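Local coordinates for protein lipoxygenase (PDB 5EK8) that probably oxygenates polyunsaturated fatty acids as a 9R-lipoxygenase, using a non-heme iron to insert both atoms of molecular oxygen, at residues Q441-I446 / K451-A456. Sequence-based numbering, arbitrary orientation.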
loop_
_atom_site.group_PDB
_atom_site.type_symbol
_atom_site.label_atom_id
_atom_site.label_comp_id
_atom_site.label_asym_id
_atom_site.label_seq_id
_atom_site.Cartn_x
_atom_site.Cartn_y
_atom_site.Cartn_z
ATOM N N GLN A 441 -5.746 4.457 -17.264
ATOM C CA GLN A 441 -4.505 4.979 -17.831
ATOM C C GLN A 441 -4.143 6.309 -17.167
ATOM O O GLN A 441 -5.031 7.061 -16.761
ATOM C CB GLN A 441 -4.631 5.144 -19.347
ATOM C CG GLN A 441 -5.755 6.063 -19.775
ATOM C CD GLN A 441 -5.876 6.173 -21.278
ATOM O OE1 GLN A 441 -5.064 5.621 -22.020
ATOM N NE2 GLN A 441 -6.900 6.889 -21.738
ATOM N N PRO A 442 -2.835 6.595 -17.035
ATOM C CA PRO A 442 -2.382 7.816 -16.358
ATOM C C PRO A 442 -2.829 9.094 -17.062
ATOM O O PRO A 442 -3.010 9.100 -18.282
ATOM C CB PRO A 442 -0.854 7.691 -16.391
ATOM C CG PRO A 442 -0.585 6.241 -16.584
ATOM C CD PRO A 442 -1.706 5.746 -17.448
ATOM N N ARG A 443 -3.004 10.160 -16.285
ATOM C CA ARG A 443 -3.385 11.469 -16.813
ATOM C C ARG A 443 -2.387 11.976 -17.851
ATOM O O ARG A 443 -1.242 11.531 -17.889
ATOM C CB ARG A 443 -3.501 12.483 -15.673
ATOM C CG ARG A 443 -2.167 12.792 -14.996
ATOM C CD ARG A 443 -2.352 13.368 -13.595
ATOM N NE ARG A 443 -2.935 12.396 -12.672
ATOM C CZ ARG A 443 -3.154 12.626 -11.381
ATOM N NH1 ARG A 443 -2.836 13.800 -10.849
ATOM N NH2 ARG A 443 -3.686 11.682 -10.615
ATOM N N GLN A 444 -2.823 12.908 -18.692
ATOM C CA GLN A 444 -1.937 13.522 -19.676
ATOM C C GLN A 444 -1.431 14.882 -19.189
ATOM O O GLN A 444 -2.114 15.560 -18.416
ATOM C CB GLN A 444 -2.651 13.665 -21.021
ATOM C CG GLN A 444 -2.941 12.340 -21.701
ATOM C CD GLN A 444 -1.688 11.509 -21.907
ATOM O OE1 GLN A 444 -0.619 12.038 -22.211
ATOM N NE2 GLN A 444 -1.813 10.198 -21.733
ATOM N N PRO A 445 -0.224 15.278 -19.631
ATOM C CA PRO A 445 0.399 16.528 -19.185
ATOM C C PRO A 445 -0.377 17.771 -19.601
ATOM O O PRO A 445 -0.589 17.985 -20.792
ATOM C CB PRO A 445 1.772 16.498 -19.865
ATOM C CG PRO A 445 2.020 15.064 -20.169
ATOM C CD PRO A 445 0.679 14.506 -20.504
ATOM N N ILE A 446 -0.792 18.572 -18.625
ATOM C CA ILE A 446 -1.402 19.863 -18.907
ATOM C C ILE A 446 -0.403 20.806 -19.572
ATOM O O ILE A 446 -0.740 21.507 -20.524
ATOM C CB ILE A 446 -1.933 20.537 -17.630
ATOM C CG1 ILE A 446 -2.848 19.591 -16.853
ATOM C CG2 ILE A 446 -2.654 21.832 -17.971
ATOM C CD1 ILE A 446 -3.513 20.250 -15.668
ATOM N N LYS A 451 5.413 17.791 -14.416
ATOM C CA LYS A 451 6.394 16.723 -14.318
ATOM C C LYS A 451 5.765 15.354 -14.036
ATOM O O LYS A 451 6.150 14.348 -14.646
ATOM C CB LYS A 451 7.419 17.071 -13.237
ATOM C CG LYS A 451 8.490 16.024 -13.017
ATOM C CD LYS A 451 9.475 16.499 -11.968
ATOM C CE LYS A 451 10.053 17.859 -12.339
ATOM N NZ LYS A 451 11.116 18.288 -11.387
ATOM N N TYR A 452 4.797 15.306 -13.126
ATOM C CA TYR A 452 4.234 14.018 -12.746
ATOM C C TYR A 452 3.591 13.294 -13.927
ATOM O O TYR A 452 3.722 12.084 -14.061
ATOM C CB TYR A 452 3.194 14.142 -11.630
ATOM C CG TYR A 452 2.507 12.811 -11.461
ATOM C CD1 TYR A 452 3.178 11.740 -10.884
ATOM C CD2 TYR A 452 1.220 12.595 -11.951
ATOM C CE1 TYR A 452 2.578 10.505 -10.767
ATOM C CE2 TYR A 452 0.613 11.359 -11.838
ATOM C CZ TYR A 452 1.298 10.322 -11.247
ATOM O OH TYR A 452 0.711 9.089 -11.128
ATOM N N ALA A 453 2.878 14.032 -14.768
ATOM C CA ALA A 453 2.192 13.422 -15.899
ATOM C C ALA A 453 3.186 12.831 -16.891
ATOM O O ALA A 453 3.033 11.690 -17.331
ATOM C CB ALA A 453 1.303 14.432 -16.580
ATOM N N LYS A 454 4.203 13.615 -17.236
ATOM C CA LYS A 454 5.270 13.147 -18.115
ATOM C C LYS A 454 5.899 11.867 -17.557
ATOM O O LYS A 454 5.988 10.840 -18.250
ATOM C CB LYS A 454 6.331 14.241 -18.290
ATOM C CG LYS A 454 5.816 15.504 -18.979
ATOM C CD LYS A 454 6.666 16.722 -18.636
ATOM C CE LYS A 454 7.624 17.100 -19.758
ATOM N NZ LYS A 454 6.904 17.659 -20.937
ATOM N N ALA A 455 6.313 11.936 -16.293
ATOM C CA ALA A 455 6.919 10.798 -15.606
ATOM C C ALA A 455 6.039 9.550 -15.667
ATOM O O ALA A 455 6.487 8.465 -16.057
ATOM C CB ALA A 455 7.203 11.162 -14.163
ATOM N N ALA A 456 4.778 9.731 -15.293
ATOM C CA ALA A 456 3.800 8.654 -15.227
ATOM C C ALA A 456 3.566 8.008 -16.587
ATOM O O ALA A 456 3.501 6.786 -16.689
ATOM C CB ALA A 456 2.487 9.175 -14.660
#
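Pro-442, Arg-443 and Pro-445 pack on Tyr-452, Ala-453 and Ala-456 in a buried, mainly apolar contact between an extended loop and the first turns of helix 451-473. The loop follows helix 421-432 and turns back along the helix it leads into. No hydrogen bond joins the two segments. Two prolines rest on two alanines one turn apart: Pro-442 CB lies 4.0 Å from Ala-456 CB, and Pro-445 CG lies 3.7 Å from Ala-453 CB. Pro-445 CG also reaches the Lys-454 chain, 4.0 Å from its CG. With chi1 at 171°, Tyr-452 swings its ring out beside the Arg-443 chain. Arg-443 CD meets the ring edge in plane. Arg-443 NE is 3.8 Å from Tyr-452 CE2, which lies over one guanidinium face near its rim. The two planes are 76° apart, so this is not a flat stack. Ala-456 CB sits over the rim of one ring face. Arg-443 NE forms a salt bridge with Glu-520, and NH1 bonds the Pro-260 carbonyl. A leucine in place of Arg-443 would probably cost Glu-520 this salt bridge and the Pro-260 carbonyl its hydrogen bond. Phe-564 touches Pro-442, Tyr-452 and Ala-456. The arrangement is loop-on-helix packing in the largely helical catalytic domain of a lipoxygenase, against helix 549-574, one of the helices that supply iron ligands.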